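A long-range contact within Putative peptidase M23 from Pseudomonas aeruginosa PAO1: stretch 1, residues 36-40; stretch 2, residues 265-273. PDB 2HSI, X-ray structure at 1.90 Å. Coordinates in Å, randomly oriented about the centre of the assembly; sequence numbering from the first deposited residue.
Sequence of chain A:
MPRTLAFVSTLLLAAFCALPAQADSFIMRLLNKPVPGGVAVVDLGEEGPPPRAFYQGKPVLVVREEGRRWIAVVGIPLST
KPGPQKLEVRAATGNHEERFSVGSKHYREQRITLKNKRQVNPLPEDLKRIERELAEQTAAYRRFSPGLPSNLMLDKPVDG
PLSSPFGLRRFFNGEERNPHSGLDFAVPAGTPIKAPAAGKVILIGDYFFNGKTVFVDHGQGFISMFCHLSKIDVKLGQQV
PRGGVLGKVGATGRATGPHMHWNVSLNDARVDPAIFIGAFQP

Stretch 1 36-40: PGGVA
Stretch 2 265-273: SLNDARVDP

Two segments of one chain, at least 227 residues apart in sequence where they touch, meet over a small contact that buries 203 Å² summed over both sides. Stretch 1 enters as an extended loop at Pro-36 (phi/psi -63/137), turns at Gly-37 (80/2), passes through Gly-38 (-109/-158) and becomes a strand at Val-39 (-135/135) and Ala-40 (-116/130), which continues later in the chain. Stretch 2 is a tight hairpin: one strand ends at Ser-265 (-120/146) and Leu-266 (-140/133), the turn is made by Asn-267 (42/47) and Asp-268 (57/37), both with positive phi, and the chain returns through Ala-269 (-130/120), Arg-270 (-71/126) and Val-271 (-126/167). Paired backbone hydrogen bonds close the turn, Leu-266 N to Ala-269 O at 3.0 Å and Ala-269 N to Leu-266 O at 2.8 Å. Asp-272 (-70/111) and Pro-273 (-62/-22) follow.

The register is set by Gly-37 and Val-271, whose CA atoms lie 4.7 Å apart. A single hydrogen bond joins the stretches: Asp-272 N donates to Gly-37 O at 2.9 Å, with an N-H...O angle of 150°. The same Gly-37 O lies 3.3 Å from Val-271 CA in a CA-H...O contact, bent to 123° at the hydrogen, so one carbonyl engages two successive residues. Glycine suits position 37 because its backbone angles would jam a CB against the carbonyl oxygen of Pro-36. At Gly-38 a CB would point away from stretch 2, with none of its atoms within 5.5 Å.

The side chains add a compact aliphatic cluster. Val-271 points toward stretch 1 with chi1 at -61° (m); its CG1 comes to 3.3 Å from Gly-38 O, while its CG2 packs 4.2 Å from Val-39 CG2. Val-39, directed sideways with chi1 at 178° (t), also places CG2 4.1 Å from Leu-266 CD1. Leu-266 points toward stretch 1, with chi1 -80° (m) and chi2 162° (t). These three residues are buried, and their branched hydrocarbon side chains fill the space without requiring polar partners.

The polar side chains have other tasks. Asp-272 starts sideways, but with chi1 -173° (t) and chi2 0° its end leads away; at the N-cap position, its carboxylate caps a backbone N just past the stretch, while its own N serves Gly-37. Arg-270 points away from stretch 1 and curls back over the hairpin, with chi1 to chi4 at -93°, 95°, -86° and 152°. Its NH2 donates to Ser-265 OG at 3.0 Å (Ser-265 chi1 -172°, t) and to Asp-268 OD1 at 2.7 Å, the latter within a salt bridge (Asp-268 chi1 -164°, t; chi2 29°), tying both strands and the turn together. Asn-267, with chi1 50° (p) and chi2 -92°, is buried, its amide satisfied elsewhere in the structure. Both prolines have C-gamma exo rings.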

# COMPACT_ATOMS: atom_id res chain seq x y z
N PRO A 36 -2.89 5.76 -13.97
CA PRO A 36 -3.79 4.86 -13.23
C PRO A 36 -3.01 3.67 -12.64
O PRO A 36 -2.14 3.13 -13.30
CB PRO A 36 -4.79 4.39 -14.30
CG PRO A 36 -4.68 5.43 -15.40
CD PRO A 36 -3.25 5.82 -15.40
N GLY A 37 -3.30 3.31 -11.39
CA GLY A 37 -2.48 2.32 -10.68
C GLY A 37 -1.18 2.88 -10.11
O GLY A 37 -0.38 2.15 -9.52
N GLY A 38 -0.98 4.19 -10.29
CA GLY A 38 0.26 4.85 -9.90
C GLY A 38 0.13 5.77 -8.70
O GLY A 38 -0.79 5.62 -7.89
N VAL A 39 1.06 6.72 -8.58
CA VAL A 39 1.17 7.61 -7.41
C VAL A 39 1.37 9.07 -7.84
O VAL A 39 2.19 9.36 -8.71
CB VAL A 39 2.35 7.16 -6.48
CG1 VAL A 39 2.51 8.12 -5.28
CG2 VAL A 39 2.16 5.72 -5.98
N ALA A 40 0.64 10.00 -7.21
CA ALA A 40 0.88 11.42 -7.47
C ALA A 40 1.37 12.09 -6.20
O ALA A 40 0.76 11.93 -5.14
CB ALA A 40 -0.39 12.09 -7.96
N SER A 265 -1.09 -0.41 -0.80
CA SER A 265 -2.25 0.45 -0.85
C SER A 265 -1.91 1.83 -0.28
O SER A 265 -1.11 1.96 0.65
CB SER A 265 -3.41 -0.19 -0.09
OG SER A 265 -4.64 0.50 -0.25
N LEU A 266 -2.54 2.85 -0.86
CA LEU A 266 -2.50 4.22 -0.37
C LEU A 266 -3.89 4.77 -0.55
O LEU A 266 -4.48 4.60 -1.62
CB LEU A 266 -1.53 5.09 -1.19
CG LEU A 266 -0.02 5.04 -0.93
CD1 LEU A 266 0.70 5.63 -2.14
CD2 LEU A 266 0.34 5.81 0.33
N ASN A 267 -4.42 5.41 0.49
CA ASN A 267 -5.80 5.95 0.50
C ASN A 267 -6.84 5.02 -0.12
O ASN A 267 -7.66 5.44 -0.94
CB ASN A 267 -5.89 7.38 -0.11
CG ASN A 267 -5.22 7.50 -1.48
OD1 ASN A 267 -4.04 7.84 -1.57
ND2 ASN A 267 -5.96 7.19 -2.54
N ASP A 268 -6.80 3.74 0.29
CA ASP A 268 -7.69 2.70 -0.23
C ASP A 268 -7.63 2.53 -1.76
O ASP A 268 -8.65 2.27 -2.42
CB ASP A 268 -9.12 2.89 0.27
CG ASP A 268 -10.00 1.65 0.08
OD1 ASP A 268 -9.47 0.52 0.10
OD2 ASP A 268 -11.23 1.82 -0.07
N ALA A 269 -6.43 2.69 -2.32
CA ALA A 269 -6.18 2.43 -3.72
C ALA A 269 -4.96 1.52 -3.85
O ALA A 269 -3.86 1.89 -3.39
CB ALA A 269 -5.95 3.73 -4.47
N ARG A 270 -5.15 0.34 -4.44
CA ARG A 270 -4.01 -0.54 -4.76
C ARG A 270 -3.18 0.05 -5.88
O ARG A 270 -3.70 0.38 -6.96
CB ARG A 270 -4.44 -1.97 -5.11
CG ARG A 270 -4.46 -2.94 -3.93
CD ARG A 270 -5.84 -3.04 -3.33
NE ARG A 270 -6.06 -2.00 -2.34
CZ ARG A 270 -7.23 -1.47 -2.02
NH1 ARG A 270 -8.36 -1.86 -2.59
NH2 ARG A 270 -7.27 -0.54 -1.10
N VAL A 271 -1.89 0.19 -5.61
CA VAL A 271 -0.97 0.80 -6.54
C VAL A 271 0.21 -0.13 -6.80
O VAL A 271 0.38 -1.14 -6.11
CB VAL A 271 -0.50 2.21 -6.08
CG1 VAL A 271 -1.69 3.16 -5.96
CG2 VAL A 271 0.30 2.14 -4.76
N ASP A 272 0.99 0.20 -7.83
CA ASP A 272 2.11 -0.61 -8.29
C ASP A 272 3.26 -0.59 -7.29
O ASP A 272 3.93 0.44 -7.12
CB ASP A 272 2.57 -0.08 -9.65
CG ASP A 272 3.63 -0.95 -10.31
OD1 ASP A 272 4.04 -1.99 -9.75
OD2 ASP A 272 4.06 -0.59 -11.42
N PRO A 273 3.51 -1.74 -6.63
CA PRO A 273 4.59 -1.81 -5.65
C PRO A 273 5.97 -1.54 -6.24
O PRO A 273 6.86 -1.14 -5.50
CB PRO A 273 4.48 -3.24 -5.12
CG PRO A 273 3.06 -3.61 -5.37
CD PRO A 273 2.81 -3.03 -6.72